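Local coordinates for Alr4995 protein (Nostoc sp., PDB 6LRF) that acts as a bifunctional arginine dihydrolase and ornithine cyclodeaminase (AgrE), hydrolysing arginine to ornithine and probably converting that ornithine to proline, at residues 5-10 and 264-269; 74-79 and 271-276; 130-135 and 154-159. All blocks are in the same frame, centred on the assembly; numbering follows the deposited sequence.

Interaction 1: residues 5-10 and 264-269; sequences IRFLMC and CLTLRV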
loop_
_atom_site.group_PDB
_atom_site.type_symbol
_atom_site.label_atom_id
_atom_site.label_comp_id
_atom_site.label_asym_id
_atom_site.label_seq_id
_atom_site.Cartn_x
_atom_site.Cartn_y
_atom_site.Cartn_z
ATOM N N ILE B 5 -36.183 45.943 -29.126
ATOM C CA ILE B 5 -35.720 44.553 -29.144
ATOM C C ILE B 5 -36.867 43.549 -28.954
ATOM O O ILE B 5 -37.739 43.751 -28.112
ATOM C CB ILE B 5 -34.642 44.328 -28.048
ATOM C CG1 ILE B 5 -33.463 45.285 -28.267
ATOM C CG2 ILE B 5 -34.158 42.884 -28.041
ATOM C CD1 ILE B 5 -32.406 45.227 -27.179
ATOM N N ARG B 6 -36.863 42.476 -29.748
ATOM C CA ARG B 6 -37.883 41.431 -29.645
ATOM C C ARG B 6 -37.309 40.112 -29.120
ATOM O O ARG B 6 -36.239 39.681 -29.546
ATOM C CB ARG B 6 -38.543 41.175 -31.006
ATOM C CG ARG B 6 -38.978 42.428 -31.758
ATOM C CD ARG B 6 -39.625 42.063 -33.098
ATOM N NE ARG B 6 -40.945 41.453 -32.948
ATOM C CZ ARG B 6 -42.090 42.134 -32.983
ATOM N NH1 ARG B 6 -42.081 43.460 -33.147
ATOM N NH2 ARG B 6 -43.243 41.488 -32.845
ATOM N N PHE B 7 -38.042 39.474 -28.214
ATOM C CA PHE B 7 -37.731 38.127 -27.734
ATOM C C PHE B 7 -38.875 37.193 -28.053
ATOM O O PHE B 7 -40.036 37.593 -28.009
ATOM C CB PHE B 7 -37.484 38.106 -26.226
ATOM C CG PHE B 7 -36.227 38.794 -25.810
ATOM C CD1 PHE B 7 -35.043 38.075 -25.665
ATOM C CD2 PHE B 7 -36.223 40.162 -25.564
ATOM C CE1 PHE B 7 -33.866 38.706 -25.283
ATOM C CE2 PHE B 7 -35.051 40.811 -25.174
ATOM C CZ PHE B 7 -33.866 40.078 -25.031
ATOM N N LEU B 8 -38.542 35.949 -28.372
ATOM C CA LEU B 8 -39.543 34.918 -28.590
ATOM C C LEU B 8 -39.672 34.052 -27.349
ATOM O O LEU B 8 -38.658 33.597 -26.817
ATOM C CB LEU B 8 -39.152 34.060 -29.774
ATOM C CG LEU B 8 -40.073 32.902 -30.079
ATOM C CD1 LEU B 8 -41.422 33.462 -30.491
ATOM C CD2 LEU B 8 -39.446 32.096 -31.174
HETATM N N MSE B 9 -40.900 33.832 -26.881
HETATM C CA MSE B 9 -41.142 32.915 -25.764
HETATM C C MSE B 9 -42.271 31.951 -26.083
HETATM O O MSE B 9 -42.844 31.985 -27.164
HETATM C CB MSE B 9 -41.465 33.680 -24.481
HETATM C CG MSE B 9 -40.335 34.569 -24.017
HETATM SE SE MSE B 9 -40.637 35.453 -22.280
HETATM C CE MSE B 9 -40.731 33.871 -21.108
ATOM N N CYS B 10 -42.576 31.070 -25.147
ATOM C CA CYS B 10 -43.661 30.134 -25.346
ATOM C C CYS B 10 -44.225 29.759 -23.991
ATOM O O CYS B 10 -43.502 29.227 -23.134
ATOM C CB CYS B 10 -43.188 28.900 -26.111
ATOM S SG CYS B 10 -44.465 27.673 -26.410
ATOM N N CYS B 264 -32.915 30.187 -21.272
ATOM C CA CYS B 264 -33.456 29.049 -22.019
ATOM C C CYS B 264 -34.880 29.307 -22.482
ATOM O O CYS B 264 -35.303 28.799 -23.518
ATOM C CB CYS B 264 -33.436 27.770 -21.172
ATOM S SG CYS B 264 -31.831 26.945 -21.067
ATOM N N LEU B 265 -35.612 30.094 -21.696
ATOM C CA LEU B 265 -37.025 30.361 -21.947
ATOM C C LEU B 265 -37.247 31.479 -22.980
ATOM O O LEU B 265 -38.388 31.781 -23.334
ATOM C CB LEU B 265 -37.717 30.711 -20.623
ATOM C CG LEU B 265 -37.920 29.504 -19.694
ATOM C CD1 LEU B 265 -38.361 29.941 -18.291
ATOM C CD2 LEU B 265 -38.915 28.524 -20.307
ATOM N N THR B 266 -36.151 32.064 -23.463
ATOM C CA THR B 266 -36.188 33.210 -24.368
ATOM C C THR B 266 -35.292 33.008 -25.592
ATOM O O THR B 266 -34.284 32.304 -25.535
ATOM C CB THR B 266 -35.723 34.531 -23.672
ATOM O OG1 THR B 266 -34.299 34.496 -23.458
ATOM C CG2 THR B 266 -36.440 34.761 -22.342
ATOM N N LEU B 267 -35.653 33.657 -26.692
ATOM C CA LEU B 267 -34.782 33.740 -27.853
ATOM C C LEU B 267 -34.808 35.175 -28.373
ATOM O O LEU B 267 -35.874 35.701 -28.701
ATOM C CB LEU B 267 -35.228 32.751 -28.927
ATOM C CG LEU B 267 -34.458 32.763 -30.244
ATOM C CD1 LEU B 267 -33.002 32.371 -30.041
ATOM C CD2 LEU B 267 -35.127 31.844 -31.234
ATOM N N ARG B 268 -33.651 35.824 -28.418
ATOM C CA ARG B 268 -33.578 37.166 -28.983
ATOM C C ARG B 268 -33.641 37.092 -30.511
ATOM O O ARG B 268 -32.755 36.523 -31.149
ATOM C CB ARG B 268 -32.303 37.874 -28.527
ATOM C CG ARG B 268 -32.075 39.230 -29.173
ATOM C CD ARG B 268 -31.170 40.115 -28.324
ATOM N NE ARG B 268 -30.881 41.386 -28.993
ATOM C CZ ARG B 268 -30.467 42.480 -28.362
ATOM N NH1 ARG B 268 -30.300 42.457 -27.047
ATOM N NH2 ARG B 268 -30.234 43.596 -29.041
ATOM N N VAL B 269 -34.693 37.644 -31.106
ATOM C CA VAL B 269 -34.856 37.504 -32.549
ATOM C C VAL B 269 -34.455 38.797 -33.284
ATOM O O VAL B 269 -34.503 38.870 -34.517
ATOM C CB VAL B 269 -36.293 37.104 -32.897
ATOM C CG1 VAL B 269 -36.523 35.665 -32.520
ATOM C CG2 VAL B 269 -37.290 38.011 -32.161
HETATM O O HOH W 1 -40.521 30.641 -23.004
#
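Ile-5 spreads its branched end over one face of the Arg-268 guanidinium. Its CG2 stands 3.7 Å above the middle of that plane, and its CD1 comes within 3.3 Å of NH2 of Arg-268. The two side chains cross obliquely: CG of Arg-268 is anti to the backbone N (chi1 174°), and the chain then runs extended to NE, which carries the flat group to Ile-5. Phe-7 meets the same arginine nearer its root, CE1 of the ring lying 3.7 Å from CB of Arg-268. The ring, its plane 73° from that of the guanidinium, makes its contact with the aliphatic part.

Phe-7 and Arg-268 form an antiparallel non-hydrogen-bonded pair and share one face of the sheet. On the other face Leu-8 and Leu-267, a hydrogen-bonded pair, turn in the same way, each with CG anti to the backbone N, and helix 93-103 covers them. Leu-8 N donates to Leu-267 O in the carbonyl plane at 2.7 Å, while the return bond from Leu-267 N to Leu-8 O is more bent (140°). Farther on, Val-269 N reaches Arg-6 O from above the carbonyl plane, and CG2 of Val-269 packs 3.6 Å from CB of Arg-6. Strand 6-9 thus stands between strand 267-268 and strand 53-56, where Asp-55 forms a salt bridge with Arg-6.

Chemically, Ile-5 covers a guanidinium face without competing for its N-H groups; NE of Arg-268 bonds Thr-270 O and makes a long, weak ion pair with Glu-271. With Arg-127 close by, that carboxylate probably helps to offset the repulsion of like charges.

Interaction 2: residues 74-79 and 271-276; sequences LVLGDN and EPVRDE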
loop_
_atom_site.group_PDB
_atom_site.type_symbol
_atom_site.label_atom_id
_atom_site.label_comp_id
_atom_site.label_asym_id
_atom_site.label_seq_id
_atom_site.Cartn_x
_atom_site.Cartn_y
_atom_site.Cartn_z
ATOM N N LEU B 74 -30.929 29.558 -34.246
ATOM C CA LEU B 74 -29.957 30.609 -34.010
ATOM C C LEU B 74 -30.205 31.739 -34.987
ATOM O O LEU B 74 -30.218 31.519 -36.195
ATOM C CB LEU B 74 -28.536 30.060 -34.178
ATOM C CG LEU B 74 -27.451 31.132 -34.254
ATOM C CD1 LEU B 74 -27.347 31.856 -32.936
ATOM C CD2 LEU B 74 -26.142 30.490 -34.622
ATOM N N VAL B 75 -30.385 32.946 -34.472
ATOM C CA VAL B 75 -30.782 34.067 -35.308
ATOM C C VAL B 75 -29.658 35.089 -35.474
ATOM O O VAL B 75 -29.055 35.518 -34.493
ATOM C CB VAL B 75 -32.022 34.775 -34.711
ATOM C CG1 VAL B 75 -32.298 36.093 -35.444
ATOM C CG2 VAL B 75 -33.231 33.852 -34.757
ATOM N N LEU B 76 -29.379 35.491 -36.709
ATOM C CA LEU B 76 -28.520 36.656 -36.952
ATOM C C LEU B 76 -29.064 37.450 -38.139
ATOM O O LEU B 76 -29.134 36.922 -39.245
ATOM C CB LEU B 76 -27.072 36.238 -37.229
ATOM C CG LEU B 76 -26.101 37.414 -37.419
ATOM C CD1 LEU B 76 -26.056 38.309 -36.182
ATOM C CD2 LEU B 76 -24.709 36.947 -37.804
ATOM N N GLY B 77 -29.427 38.713 -37.919
ATOM C CA GLY B 77 -30.016 39.517 -38.979
ATOM C C GLY B 77 -31.331 38.906 -39.450
ATOM O O GLY B 77 -32.211 38.590 -38.644
ATOM N N ASP B 78 -31.454 38.709 -40.753
ATOM C CA ASP B 78 -32.666 38.099 -41.310
ATOM C C ASP B 78 -32.507 36.580 -41.504
ATOM O O ASP B 78 -33.389 35.931 -42.058
ATOM C CB ASP B 78 -33.039 38.761 -42.648
ATOM C CG ASP B 78 -33.311 40.280 -42.521
ATOM O OD1 ASP B 78 -33.067 40.996 -43.515
ATOM O OD2 ASP B 78 -33.765 40.762 -41.449
ATOM N N ASN B 79 -31.379 36.023 -41.057
ATOM C CA ASN B 79 -31.100 34.589 -41.211
ATOM C C ASN B 79 -31.305 33.784 -39.927
ATOM O O ASN B 79 -30.973 34.257 -38.843
ATOM C CB ASN B 79 -29.665 34.383 -41.691
ATOM C CG ASN B 79 -29.439 34.938 -43.071
ATOM O OD1 ASN B 79 -30.198 34.643 -43.999
ATOM N ND2 ASN B 79 -28.412 35.776 -43.212
ATOM N N GLU B 271 -31.238 40.575 -33.792
ATOM C CA GLU B 271 -29.777 40.536 -33.755
ATOM C C GLU B 271 -29.214 41.240 -34.977
ATOM O O GLU B 271 -29.107 40.636 -36.050
ATOM C CB GLU B 271 -29.254 39.086 -33.709
ATOM C CG GLU B 271 -29.682 38.268 -32.493
ATOM C CD GLU B 271 -28.968 38.687 -31.217
ATOM O OE1 GLU B 271 -28.321 39.764 -31.216
ATOM O OE2 GLU B 271 -29.046 37.936 -30.217
ATOM N N PRO B 272 -28.866 42.528 -34.831
ATOM C CA PRO B 272 -28.356 43.293 -35.977
ATOM C C PRO B 272 -26.993 42.788 -36.443
ATOM O O PRO B 272 -26.164 42.385 -35.623
ATOM C CB PRO B 272 -28.260 44.728 -35.433
ATOM C CG PRO B 272 -29.170 44.749 -34.216
ATOM C CD PRO B 272 -29.076 43.369 -33.638
ATOM N N VAL B 273 -26.778 42.810 -37.753
ATOM C CA VAL B 273 -25.555 42.290 -38.344
ATOM C C VAL B 273 -24.504 43.386 -38.388
ATOM O O VAL B 273 -24.754 44.478 -38.903
ATOM C CB VAL B 273 -25.803 41.747 -39.762
ATOM C CG1 VAL B 273 -24.496 41.332 -40.431
ATOM C CG2 VAL B 273 -26.770 40.577 -39.711
ATOM N N ARG B 274 -23.332 43.106 -37.835
ATOM C CA ARG B 274 -22.285 44.111 -37.742
ATOM C C ARG B 274 -21.600 44.294 -39.105
ATOM O O ARG B 274 -21.528 43.358 -39.914
ATOM C CB ARG B 274 -21.279 43.717 -36.649
ATOM C CG ARG B 274 -20.359 44.825 -36.193
ATOM C CD ARG B 274 -19.318 44.324 -35.210
ATOM N NE ARG B 274 -18.095 45.124 -35.268
ATOM C CZ ARG B 274 -17.624 45.868 -34.268
ATOM N NH1 ARG B 274 -16.503 46.556 -34.435
ATOM N NH2 ARG B 274 -18.268 45.924 -33.104
ATOM N N ASP B 275 -21.137 45.518 -39.355
ATOM C CA ASP B 275 -20.434 45.896 -40.588
ATOM C C ASP B 275 -19.394 44.876 -41.082
ATOM O O ASP B 275 -19.511 44.306 -42.174
ATOM C CB ASP B 275 -19.726 47.261 -40.393
ATOM C CG ASP B 275 -18.801 47.294 -39.146
ATOM O OD1 ASP B 275 -19.279 47.080 -38.007
ATOM O OD2 ASP B 275 -17.569 47.486 -39.309
ATOM N N GLU B 276 -18.383 44.657 -40.252
ATOM C CA GLU B 276 -17.122 44.083 -40.691
ATOM C C GLU B 276 -17.151 42.561 -40.804
ATOM O O GLU B 276 -16.349 41.985 -41.541
ATOM C CB GLU B 276 -16.003 44.521 -39.732
ATOM C CG GLU B 276 -14.587 44.292 -40.247
ATOM C CD GLU B 276 -13.603 45.340 -39.738
ATOM O OE1 GLU B 276 -13.952 46.542 -39.751
ATOM O OE2 GLU B 276 -12.488 44.959 -39.318
HETATM O O HOH W 2 -32.504 39.682 -36.415
#
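Positive phi at Gly-77 (62°, with psi -128°) turns the chain sharply at the end of strand 73-76, and CG of Leu-76, anti to its backbone N, carries the leucyl branch to the incoming segment 271-276. In Val-273, CG2 is anti to the carbonyl carbon and CG1 anti to the backbone N, which sets CG2 over the turn. Glu-271 bends at chi2 (-73°), so that its aliphatic part remains in the contact while its carboxylate leaves it.

The one direct hydrogen bond between the segments runs from Gly-77 N to Glu-271 O. At 2.7 Å it is short though somewhat bent, and the donor lies in the carbonyl plane. Beside it a water completes a second link, donating to Gly-77 O at 2.5 Å and accepting from Glu-271 N at 3.0 Å. Both N and O of Gly-77 are therefore tied, directly or through water, to the backbone of Glu-271.

Val-273 packs against the same residue, its CG2 resting 3.5 Å from CA of Gly-77. A CB on Gly-77 would fall 2.5 Å from that methyl, a clash, so packing as well as backbone shape fits a residue without a side chain. The same CG2 meets CG of Leu-76 at 4.0 Å, the two side chains crossing at about a right angle. CG of Glu-271 lies 3.5 Å from Val-75 O, and beyond it OE1 forms a salt bridge with Arg-127.

Leu-76 packs in addition on Leu-152 of helix 145-152 and on Leu-125. Bonds in both directions between Leu-76 and Asn-79 close the type II' turn, and the whole is a two-residue beta hairpin, joining strands 73-76 and 79-82, with an extended loop docked at its bend.

Interaction 3: residues 130-135 and 154-159; sequences RWLWAG and IEVLSL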
loop_
_atom_site.group_PDB
_atom_site.type_symbol
_atom_site.label_atom_id
_atom_site.label_comp_id
_atom_site.label_asym_id
_atom_site.label_seq_id
_atom_site.Cartn_x
_atom_site.Cartn_y
_atom_site.Cartn_z
ATOM N N ARG B 130 -19.157 40.696 -32.855
ATOM C CA ARG B 130 -17.877 40.488 -33.545
ATOM C C ARG B 130 -17.687 39.049 -34.033
ATOM O O ARG B 130 -17.084 38.808 -35.086
ATOM C CB ARG B 130 -16.721 40.895 -32.624
ATOM C CG ARG B 130 -16.729 42.400 -32.264
ATOM C CD ARG B 130 -15.749 42.710 -31.139
ATOM N NE ARG B 130 -16.135 42.056 -29.892
ATOM C CZ ARG B 130 -15.303 41.835 -28.879
ATOM N NH1 ARG B 130 -14.035 42.221 -28.975
ATOM N NH2 ARG B 130 -15.731 41.225 -27.774
ATOM N N TRP B 131 -18.199 38.098 -33.258
ATOM C CA TRP B 131 -18.092 36.685 -33.610
ATOM C C TRP B 131 -19.195 35.895 -32.931
ATOM O O TRP B 131 -19.947 36.434 -32.102
ATOM C CB TRP B 131 -16.722 36.117 -33.209
ATOM C CG TRP B 131 -16.356 36.424 -31.784
ATOM C CD1 TRP B 131 -16.922 35.898 -30.646
ATOM C CD2 TRP B 131 -15.350 37.341 -31.343
ATOM N NE1 TRP B 131 -16.327 36.445 -29.527
ATOM C CE2 TRP B 131 -15.359 37.329 -29.930
ATOM C CE3 TRP B 131 -14.440 38.173 -32.008
ATOM C CZ2 TRP B 131 -14.490 38.111 -29.174
ATOM C CZ3 TRP B 131 -13.587 38.952 -31.258
ATOM C CH2 TRP B 131 -13.614 38.914 -29.855
ATOM N N LEU B 132 -19.285 34.618 -33.291
ATOM C CA LEU B 132 -20.221 33.681 -32.680
ATOM C C LEU B 132 -19.473 32.613 -31.868
ATOM O O LEU B 132 -18.572 31.944 -32.387
ATOM C CB LEU B 132 -21.075 32.998 -33.755
ATOM C CG LEU B 132 -21.996 31.898 -33.236
ATOM C CD1 LEU B 132 -23.091 32.511 -32.395
ATOM C CD2 LEU B 132 -22.578 31.077 -34.386
ATOM N N TRP B 133 -19.859 32.457 -30.608
ATOM C CA TRP B 133 -19.382 31.367 -29.774
ATOM C C TRP B 133 -20.271 30.149 -29.978
ATOM O O TRP B 133 -21.459 30.232 -29.716
ATOM C CB TRP B 133 -19.413 31.757 -28.296
ATOM C CG TRP B 133 -18.596 32.983 -27.878
ATOM C CD1 TRP B 133 -19.070 34.245 -27.622
ATOM C CD2 TRP B 133 -17.194 33.019 -27.583
ATOM N NE1 TRP B 133 -18.041 35.070 -27.219
ATOM C CE2 TRP B 133 -16.881 34.340 -27.181
ATOM C CE3 TRP B 133 -16.166 32.062 -27.633
ATOM C CZ2 TRP B 133 -15.585 34.730 -26.836
ATOM C CZ3 TRP B 133 -14.882 32.451 -27.283
ATOM C CH2 TRP B 133 -14.602 33.775 -26.893
ATOM N N ALA B 134 -19.718 29.018 -30.411
ATOM C CA ALA B 134 -20.529 27.806 -30.573
ATOM C C ALA B 134 -20.044 26.671 -29.691
ATOM O O ALA B 134 -18.865 26.323 -29.723
ATOM C CB ALA B 134 -20.526 27.344 -32.020
ATOM N N GLY B 135 -20.965 26.046 -28.969
ATOM C CA GLY B 135 -20.630 24.911 -28.116
ATOM C C GLY B 135 -20.704 23.567 -28.821
ATOM O O GLY B 135 -21.370 23.426 -29.852
ATOM N N ILE B 154 -20.261 34.778 -40.506
ATOM C CA ILE B 154 -19.663 35.248 -39.262
ATOM C C ILE B 154 -18.527 34.337 -38.798
ATOM O O ILE B 154 -18.500 33.161 -39.153
ATOM C CB ILE B 154 -20.732 35.360 -38.153
ATOM C CG1 ILE B 154 -20.187 36.153 -36.969
ATOM C CG2 ILE B 154 -21.236 33.987 -37.729
ATOM C CD1 ILE B 154 -21.241 36.783 -36.113
ATOM N N GLU B 155 -17.578 34.894 -38.038
ATOM C CA GLU B 155 -16.507 34.109 -37.418
ATOM C C GLU B 155 -17.049 33.260 -36.272
ATOM O O GLU B 155 -17.642 33.791 -35.336
ATOM C CB GLU B 155 -15.387 35.013 -36.888
ATOM C CG GLU B 155 -14.261 34.248 -36.186
ATOM C CD GLU B 155 -13.200 35.164 -35.581
ATOM O OE1 GLU B 155 -13.560 36.064 -34.795
ATOM O OE2 GLU B 155 -12.009 34.983 -35.893
ATOM N N VAL B 156 -16.842 31.945 -36.346
ATOM C CA VAL B 156 -17.362 31.027 -35.327
ATOM C C VAL B 156 -16.230 30.470 -34.472
ATOM O O VAL B 156 -15.284 29.896 -34.989
ATOM C CB VAL B 156 -18.147 29.860 -35.964
ATOM C CG1 VAL B 156 -18.529 28.809 -34.913
ATOM C CG2 VAL B 156 -19.396 30.392 -36.654
ATOM N N LEU B 157 -16.341 30.658 -33.162
ATOM C CA LEU B 157 -15.362 30.158 -32.203
ATOM C C LEU B 157 -15.896 28.946 -31.457
ATOM O O LEU B 157 -16.887 29.061 -30.740
ATOM C CB LEU B 157 -15.004 31.259 -31.204
ATOM C CG LEU B 157 -14.447 32.552 -31.789
ATOM C CD1 LEU B 157 -14.055 33.493 -30.666
ATOM C CD2 LEU B 157 -13.257 32.248 -32.685
ATOM N N SER B 158 -15.250 27.790 -31.611
ATOM C CA SER B 158 -15.778 26.553 -31.027
ATOM C C SER B 158 -15.314 26.347 -29.593
ATOM O O SER B 158 -14.116 26.453 -29.307
ATOM C CB SER B 158 -15.370 25.345 -31.876
ATOM O OG SER B 158 -15.784 25.516 -33.226
ATOM N N LEU B 159 -16.253 26.037 -28.701
ATOM C CA LEU B 159 -15.944 25.747 -27.295
ATOM C C LEU B 159 -16.422 24.352 -26.938
ATOM O O LEU B 159 -17.559 23.978 -27.278
ATOM C CB LEU B 159 -16.605 26.760 -26.348
ATOM C CG LEU B 159 -16.272 28.238 -26.530
ATOM C CD1 LEU B 159 -17.112 29.080 -25.562
ATOM C CD2 LEU B 159 -14.789 28.518 -26.311
HETATM O O HOH W 3 -16.930 37.925 -37.924
#
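Leu-157 places one methyl, CD1, in the corner between two nearly perpendicular indoles, Trp-131 turning its edge to a face of Trp-133. This methyl lies 3.8 Å from the centroid of the five-membered ring of Trp-131, only 10° off the normal, and 3.9 Å from that of the six-membered ring of Trp-133, a pair of CH-pi contacts. CB of Arg-130 covers the opposite face of Trp-131, and CD1 of Leu-159 reaches CE3 of Trp-133 obliquely at 3.8 Å. Across the sheet, Leu-132 and Val-156 lie side by side beneath helix 145-152.

Four backbone bonds join these parallel strands of a beta-alpha-beta unit; the one from Leu-132 N to Glu-155 O (2.8 Å) runs nearly along the C=O axis. At the polar end, a water links Arg-130 O to Glu-155 N. OE1 of Glu-155 stands 3.6 Å from CE3 of Trp-131 and forms a salt bridge with Arg-199, which also makes a cation-pi contact with that indole; OE2 bonds Tyr-282.

An alanine at Trp-131 would probably leave Leu-157 with one aromatic face instead of two and Arg-199 less firmly placed. Charge pairing with Arg-199 is likely to keep Glu-155 ionised beside the apolar rings.

Overall arrangement
Along the chain the segments come in the order 5-10, 74-79, 130-135, 154-159, 264-269 and 271-276, so that interactions 1 and 2 alternate and interaction 3 falls wholly between their halves. The centres of interactions 1 and 2 are about 15 Å apart, those of 2 and 3 about 13 Å, and those of 1 and 3 about 20 Å. Interaction 2 touches both neighbours: Val-75 packs on Val-269, and Leu-74 on Leu-132. Interactions 1 and 3 lie within different sheets, and interaction 2 docks a loop on the end strand of a third. Segments 264-269 and 271-276 thus return to early strands, consistent with a GME-family fold, before strand 280-292 joins the sheet of interaction 3.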